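Histone-lysine N-methyltransferase SETMAR (Homo sapiens, PDB 3BO5) methylates histone H3 with S-adenosyl-L-methionine as methyl donor and, as a fusion with a mariner transposase, takes part in DNA double-strand break repair. Local coordinates at residues F208-C213 / E242-Y247; E214-M219 / K237-E242. The protein carries 2 engineered substitutions. All coordinates share one frame; numbering follows the deposited sequence.

Both contacts lie in the SET domain, their centres about 8 Å apart, and contact 2 is nested within the loop that contact 1 closes: 208-213 runs on into 214-219, and 237-242 runs into 242-247, with Glu242 common to both. Contact 1 pairs strand 210-211 with strand 244-247 at one end of a mixed sheet, beside the bound S-adenosyl-L-homocysteine. Contact 2 sets the start of strand 217-223, which belongs to the other large sheet, against the loop leading to strand 244-247. Asn216 of contact 2 joins them, hydrogen-bonding Glu244 and Ser246 of contact 1. With the backbone bond between Leu217 and Ser246, this ties the strand pair beside the ligand to the start of strand 217-223.

Contact 1 of 2, residues F208-C213 / E242-Y247; sequences FLNHSC and EEELSY. With ZN (zinc ion), chain E; SAH (S-adenosyl-L-homocysteine), chain F.
Asn210 and Glu244 meet where the NHS motif of 208-213 lies against strand 244-247, a crossing characteristic of the SET-domain pseudoknot. With CG anti to its backbone N (chi1 178°) and the chain extended, Glu244 brings OE2 to 2.9 Å from Asn210 ND2. The bond is nearly straight and close to the amide plane, although amide and carboxylate stand 74° apart. Glu244 OE1 forms a salt bridge with Lys136, and a water accepts the backbone N-H of Asn210. A short parallel bridge pairs His211 with Tyr247, through Tyr247 N to Asn210 O (3.2 Å) and Ser212 N to Tyr247 O (3.1 Å). Leu209 spreads its branches: CD2 presses tightly on Leu245 CB (3.4 Å), while Leu209 CD1 meets the Tyr247 ring edge, 3.7 Å from Tyr247 CD2. Tyr247 CG, between its backbone N and carbonyl carbon (chi1 64°), lays the ring beside Leu209; its OH bonds Arg264. The His211 backbone reads the adenine of S-adenosyl-L-homocysteine, N to N7 at 3.0 Å and O to N6 at 2.9 Å. Cys213 SG binds zinc at 2.4 Å, with Cys274, Cys276 and Cys281 completing the site, and accepts from His211 NE2; His211 ND1 bonds to the backbone N of Tyr249.

Contact 2 of 2, residues E214-M219 / K237-E242; sequences EPNLLM and KDIVPE
Asn216 meets Ile239 over one face of its amide and Lys237 near its CB, and these three residues account for most of the surface buried where 214-219 meets the loop 237-242. Ile239 crosses the Asn216 side chain at about a right angle, with CD1 3.8 Å from Asn216 CG. The same methyl comes within 3.6 Å of the Asn216 backbone O and also touches Leu217, where CD2 stands 3.9 Å from Ile239 CD1. Asn216 CG is placed between its own backbone N and carbonyl carbon (chi1 55°), a turn that directs the amide toward strand 244-247. There OD1 accepts the N-H of Ser246, while ND2 donates to Glu244 O and Glu243 OE2, so the buried amide has partners for both its polar atoms. An alanine here would probably leave Ser246 N and Glu244 O without their side-chain mates and open a gap beside Ile239.

Lys237 approaches by its aliphatic chain, its CG 4.1 Å from Asn216 CB. A bend at chi3 (91°) carries the end of the chain along the backbone, and CE reaches Pro215 O at 3.3 Å. The ammonium is linked to that carbonyl through a water, which accepts from Lys237 NZ at 2.7 Å and donates to Pro215 O at 2.8 Å. Glu214 OE1 is 5.9 Å from Lys237 NZ, not in contact, although its opposite charge may add weak attraction.

The contact lies where strand 230-235 leads out into the loop and strand 217-223 begins: Asn216 bonds through its backbone to Ala236, Leu217 packs on Leu233 and on Val152 of strand 151-160, and both Leu217 and Ile239 rest against Leu245 of strand 244-247.

Contact 1 of 2, residues F208-C213 / E242-Y247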
loop_
_atom_site.group_PDB
_atom_site.type_symbol
_atom_site.label_atom_id
_atom_site.label_comp_id
_atom_site.label_asym_id
_atom_site.label_seq_id
_atom_site.Cartn_x
_atom_site.Cartn_y
_atom_site.Cartn_z
ATOM N N PHE A 208 -1.759 -7.499 5.573
ATOM C CA PHE A 208 -1.831 -8.955 5.329
ATOM C C PHE A 208 -1.265 -9.422 4.006
ATOM O O PHE A 208 -1.233 -10.610 3.734
ATOM C CB PHE A 208 -3.289 -9.415 5.430
ATOM C CG PHE A 208 -3.797 -9.370 6.849
ATOM C CD1 PHE A 208 -3.321 -10.309 7.790
ATOM C CD2 PHE A 208 -4.723 -8.401 7.259
ATOM C CE1 PHE A 208 -3.758 -10.244 9.125
ATOM C CE2 PHE A 208 -5.151 -8.337 8.598
ATOM C CZ PHE A 208 -4.695 -9.306 9.520
ATOM N N LEU A 209 -0.772 -8.489 3.190
ATOM C CA LEU A 209 -0.213 -8.875 1.898
ATOM C C LEU A 209 1.086 -9.609 2.031
ATOM O O LEU A 209 2.070 -9.046 2.580
ATOM C CB LEU A 209 0.050 -7.658 1.078
ATOM C CG LEU A 209 -1.257 -6.946 0.662
ATOM C CD1 LEU A 209 -0.927 -5.501 0.198
ATOM C CD2 LEU A 209 -2.086 -7.761 -0.375
ATOM N N ASN A 210 1.096 -10.839 1.518
ATOM C CA ASN A 210 2.368 -11.567 1.486
ATOM C C ASN A 210 3.271 -11.140 0.337
ATOM O O ASN A 210 2.855 -10.448 -0.615
ATOM C CB ASN A 210 2.070 -13.084 1.503
ATOM C CG ASN A 210 1.584 -13.521 2.844
ATOM O OD1 ASN A 210 2.120 -13.110 3.868
ATOM N ND2 ASN A 210 0.576 -14.404 2.857
ATOM N N HIS A 211 4.561 -11.514 0.442
ATOM C CA HIS A 211 5.479 -11.229 -0.625
ATOM C C HIS A 211 5.370 -12.286 -1.721
ATOM O O HIS A 211 5.156 -13.439 -1.498
ATOM C CB HIS A 211 6.904 -11.467 -0.038
ATOM C CG HIS A 211 7.955 -11.490 -1.075
ATOM N ND1 HIS A 211 8.383 -10.346 -1.720
ATOM C CD2 HIS A 211 8.658 -12.524 -1.612
ATOM C CE1 HIS A 211 9.304 -10.681 -2.624
ATOM N NE2 HIS A 211 9.457 -12.006 -2.595
ATOM N N SER A 212 5.601 -11.849 -2.932
ATOM C CA SER A 212 5.846 -12.780 -3.984
ATOM C C SER A 212 6.984 -12.293 -4.833
ATOM O O SER A 212 7.080 -11.102 -5.047
ATOM C CB SER A 212 4.604 -12.901 -4.848
ATOM O OG SER A 212 4.950 -13.764 -5.978
ATOM N N CYS A 213 7.805 -13.233 -5.361
ATOM C CA CYS A 213 8.854 -12.890 -6.293
ATOM C C CYS A 213 8.286 -12.499 -7.659
ATOM O O CYS A 213 8.997 -11.942 -8.488
ATOM C CB CYS A 213 9.756 -14.155 -6.389
ATOM S SG CYS A 213 10.663 -14.361 -4.840
ATOM N N GLU A 242 -10.405 -15.233 -5.794
ATOM C CA GLU A 242 -9.693 -16.109 -4.843
ATOM C C GLU A 242 -8.179 -16.063 -5.015
ATOM O O GLU A 242 -7.478 -16.726 -4.234
ATOM C CB GLU A 242 -10.181 -17.567 -4.822
ATOM C CG GLU A 242 -11.604 -17.655 -4.269
ATOM C CD GLU A 242 -12.204 -19.094 -4.181
ATOM O OE1 GLU A 242 -11.488 -20.078 -4.351
ATOM O OE2 GLU A 242 -13.434 -19.203 -4.017
ATOM N N GLU A 243 -7.700 -15.261 -5.940
ATOM C CA GLU A 243 -6.266 -15.188 -6.167
ATOM C C GLU A 243 -5.719 -14.405 -4.985
ATOM O O GLU A 243 -6.196 -13.283 -4.669
ATOM C CB GLU A 243 -5.911 -14.425 -7.457
ATOM C CG GLU A 243 -4.431 -14.520 -7.773
ATOM C CD GLU A 243 -4.098 -13.987 -9.133
ATOM O OE1 GLU A 243 -4.992 -14.020 -10.017
ATOM O OE2 GLU A 243 -2.930 -13.568 -9.366
ATOM N N GLU A 244 -4.643 -14.941 -4.444
ATOM C CA GLU A 244 -3.943 -14.224 -3.361
ATOM C C GLU A 244 -3.234 -12.988 -3.896
ATOM O O GLU A 244 -2.701 -12.983 -5.023
ATOM C CB GLU A 244 -2.882 -15.088 -2.718
ATOM C CG GLU A 244 -2.084 -14.333 -1.606
ATOM C CD GLU A 244 -1.196 -15.254 -0.783
ATOM O OE1 GLU A 244 -0.960 -16.441 -1.201
ATOM O OE2 GLU A 244 -0.680 -14.798 0.284
ATOM N N LEU A 245 -3.307 -11.913 -3.101
ATOM C CA LEU A 245 -2.739 -10.601 -3.495
ATOM C C LEU A 245 -1.333 -10.524 -2.885
ATOM O O LEU A 245 -1.171 -10.899 -1.695
ATOM C CB LEU A 245 -3.611 -9.494 -2.917
ATOM C CG LEU A 245 -5.039 -9.515 -3.495
ATOM C CD1 LEU A 245 -5.918 -8.608 -2.667
ATOM C CD2 LEU A 245 -5.047 -9.052 -4.952
ATOM N N SER A 246 -0.374 -10.071 -3.662
ATOM C CA SER A 246 1.024 -10.035 -3.162
ATOM C C SER A 246 1.736 -8.861 -3.714
ATOM O O SER A 246 1.390 -8.336 -4.797
ATOM C CB SER A 246 1.706 -11.294 -3.598
ATOM O OG SER A 246 1.728 -11.422 -5.025
ATOM N N TYR A 247 2.794 -8.418 -3.029
ATOM C CA TYR A 247 3.672 -7.451 -3.683
ATOM C C TYR A 247 5.116 -7.841 -3.345
ATOM O O TYR A 247 5.335 -8.775 -2.565
ATOM C CB TYR A 247 3.455 -6.003 -3.234
ATOM C CG TYR A 247 3.717 -5.567 -1.797
ATOM C CD1 TYR A 247 4.925 -4.974 -1.434
ATOM C CD2 TYR A 247 2.672 -5.638 -0.811
ATOM C CE1 TYR A 247 5.101 -4.448 -0.161
ATOM C CE2 TYR A 247 2.861 -5.107 0.473
ATOM C CZ TYR A 247 4.079 -4.542 0.775
ATOM O OH TYR A 247 4.338 -3.925 1.983
HETATM ZN ZN ZN E . 9.557 -16.288 -3.836
HETATM N N SAH F . 1.655 -13.585 6.797
HETATM C CA SAH F . 1.520 -12.315 7.581
HETATM C CB SAH F . 1.088 -11.122 6.695
HETATM C CG SAH F . 2.316 -10.582 5.940
HETATM S SD SAH F . 3.505 -9.792 7.064
HETATM C C SAH F . 0.529 -12.561 8.741
HETATM O O SAH F . 0.137 -13.695 9.000
HETATM O OXT SAH F . 0.134 -11.545 9.400
HETATM C "C5'" SAH F . 5.028 -10.589 6.518
HETATM C "C4'" SAH F . 5.236 -12.003 7.054
HETATM O "O4'" SAH F . 4.431 -12.950 6.346
HETATM C "C3'" SAH F . 6.636 -12.509 6.864
HETATM O "O3'" SAH F . 7.498 -12.063 7.947
HETATM C "C2'" SAH F . 6.479 -14.002 6.845
HETATM O "O2'" SAH F . 6.151 -14.528 8.145
HETATM C "C1'" SAH F . 5.196 -14.133 6.049
HETATM N N9 SAH F . 5.418 -14.112 4.589
HETATM C C8 SAH F . 4.992 -13.159 3.668
HETATM N N7 SAH F . 5.320 -13.566 2.457
HETATM C C5 SAH F . 5.915 -14.773 2.541
HETATM C C6 SAH F . 6.477 -15.601 1.546
HETATM N N6 SAH F . 6.440 -15.388 0.229
HETATM N N1 SAH F . 7.073 -16.763 2.028
HETATM C C2 SAH F . 7.110 -17.062 3.354
HETATM N N3 SAH F . 6.552 -16.296 4.359
HETATM C C4 SAH F . 6.030 -15.129 3.888
HETATM O O HOH W 1 -1.322 -12.151 0.685
#

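Contact 2 of 2, residues E214-M219 / K237-E242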
loop_
_atom_site.group_PDB
_atom_site.type_symbol
_atom_site.label_atom_id
_atom_site.label_comp_id
_atom_site.label_asym_id
_atom_site.label_seq_id
_atom_site.Cartn_x
_atom_site.Cartn_y
_atom_site.Cartn_z
ATOM N N GLU A 214 7.026 -12.888 -7.880
ATOM C CA GLU A 214 6.310 -12.536 -9.107
ATOM C C GLU A 214 4.948 -12.088 -8.652
ATOM O O GLU A 214 3.952 -12.769 -8.834
ATOM C CB GLU A 214 6.176 -13.733 -10.048
ATOM C CG GLU A 214 7.445 -14.115 -10.719
ATOM C CD GLU A 214 7.284 -15.350 -11.618
ATOM O OE1 GLU A 214 6.120 -15.713 -11.982
ATOM O OE2 GLU A 214 8.347 -15.944 -11.934
ATOM N N PRO A 215 4.914 -10.889 -8.094
ATOM C CA PRO A 215 3.671 -10.501 -7.446
ATOM C C PRO A 215 2.654 -10.010 -8.410
ATOM O O PRO A 215 2.947 -9.736 -9.567
ATOM C CB PRO A 215 4.125 -9.330 -6.581
ATOM C CG PRO A 215 5.244 -8.716 -7.361
ATOM C CD PRO A 215 5.987 -9.888 -7.892
ATOM N N ASN A 216 1.454 -9.756 -7.876
ATOM C CA ASN A 216 0.413 -9.215 -8.765
ATOM C C ASN A 216 -0.002 -7.800 -8.456
ATOM O O ASN A 216 -0.911 -7.283 -9.105
ATOM C CB ASN A 216 -0.831 -10.131 -8.806
ATOM C CG ASN A 216 -1.418 -10.434 -7.460
ATOM O OD1 ASN A 216 -1.093 -9.774 -6.441
ATOM N ND2 ASN A 216 -2.310 -11.474 -7.401
ATOM N N LEU A 217 0.645 -7.215 -7.449
ATOM C CA LEU A 217 0.431 -5.779 -7.150
ATOM C C LEU A 217 1.747 -5.022 -7.354
ATOM O O LEU A 217 2.852 -5.552 -7.100
ATOM C CB LEU A 217 0.032 -5.567 -5.706
ATOM C CG LEU A 217 -1.231 -6.291 -5.315
ATOM C CD1 LEU A 217 -1.478 -6.101 -3.818
ATOM C CD2 LEU A 217 -2.456 -5.891 -6.181
ATOM N N LEU A 218 1.579 -3.757 -7.729
ATOM C CA LEU A 218 2.633 -2.779 -7.769
ATOM C C LEU A 218 2.349 -1.637 -6.790
ATOM O O LEU A 218 1.283 -1.082 -6.851
ATOM C CB LEU A 218 2.782 -2.154 -9.198
ATOM C CG LEU A 218 3.838 -1.083 -9.364
ATOM C CD1 LEU A 218 5.254 -1.568 -9.055
ATOM C CD2 LEU A 218 3.756 -0.477 -10.836
ATOM N N MET A 219 3.328 -1.264 -5.942
ATOM C CA MET A 219 3.139 -0.179 -5.002
ATOM C C MET A 219 3.666 1.151 -5.586
ATOM O O MET A 219 4.804 1.217 -6.076
ATOM C CB MET A 219 3.958 -0.475 -3.745
ATOM C CG MET A 219 3.642 0.605 -2.643
ATOM S SD MET A 219 4.644 0.223 -1.195
ATOM C CE MET A 219 3.614 -1.052 -0.434
ATOM N N LYS A 237 -1.619 -6.899 -13.077
ATOM C CA LYS A 237 -2.187 -7.834 -14.078
ATOM C C LYS A 237 -3.636 -8.101 -13.695
ATOM O O LYS A 237 -4.046 -7.739 -12.596
ATOM C CB LYS A 237 -1.378 -9.138 -14.160
ATOM C CG LYS A 237 -1.164 -9.827 -12.834
ATOM C CD LYS A 237 0.078 -10.779 -12.908
ATOM C CE LYS A 237 1.425 -10.131 -12.495
ATOM N NZ LYS A 237 2.537 -11.142 -12.803
ATOM N N ASP A 238 -4.436 -8.748 -14.532
ATOM C CA ASP A 238 -5.759 -9.126 -14.079
ATOM C C ASP A 238 -5.613 -10.171 -12.957
ATOM O O ASP A 238 -4.805 -11.129 -13.091
ATOM C CB ASP A 238 -6.534 -9.806 -15.218
ATOM C CG ASP A 238 -6.995 -8.844 -16.293
ATOM O OD1 ASP A 238 -6.951 -7.587 -16.133
ATOM O OD2 ASP A 238 -7.400 -9.352 -17.387
ATOM N N ILE A 239 -6.345 -9.967 -11.893
ATOM C CA ILE A 239 -6.300 -10.892 -10.726
ATOM C C ILE A 239 -7.680 -11.545 -10.617
ATOM O O ILE A 239 -8.705 -10.883 -10.677
ATOM C CB ILE A 239 -6.024 -10.040 -9.470
ATOM C CG1 ILE A 239 -4.667 -9.330 -9.681
ATOM C CG2 ILE A 239 -6.085 -10.942 -8.218
ATOM C CD1 ILE A 239 -4.335 -8.283 -8.600
ATOM N N VAL A 240 -7.679 -12.865 -10.472
ATOM C CA VAL A 240 -8.932 -13.572 -10.596
ATOM C C VAL A 240 -9.531 -13.818 -9.244
ATOM O O VAL A 240 -8.840 -13.706 -8.217
ATOM C CB VAL A 240 -8.687 -14.928 -11.345
ATOM C CG1 VAL A 240 -8.123 -14.620 -12.681
ATOM C CG2 VAL A 240 -7.824 -15.947 -10.513
ATOM N N PRO A 241 -10.820 -14.200 -9.171
ATOM C CA PRO A 241 -11.370 -14.451 -7.866
ATOM C C PRO A 241 -10.587 -15.516 -7.080
ATOM O O PRO A 241 -10.160 -16.532 -7.631
ATOM C CB PRO A 241 -12.806 -14.923 -8.172
ATOM C CG PRO A 241 -13.104 -14.209 -9.516
ATOM C CD PRO A 241 -11.803 -14.366 -10.271
ATOM N N GLU A 242 -10.405 -15.233 -5.794
ATOM C CA GLU A 242 -9.693 -16.109 -4.843
ATOM C C GLU A 242 -8.179 -16.063 -5.015
ATOM O O GLU A 242 -7.478 -16.726 -4.234
ATOM C CB GLU A 242 -10.181 -17.567 -4.822
ATOM C CG GLU A 242 -11.604 -17.655 -4.269
ATOM C CD GLU A 242 -12.204 -19.094 -4.181
ATOM O OE1 GLU A 242 -11.488 -20.078 -4.351
ATOM O OE2 GLU A 242 -13.434 -19.203 -4.017
HETATM O O HOH W 2 4.828 -10.756 -11.373
#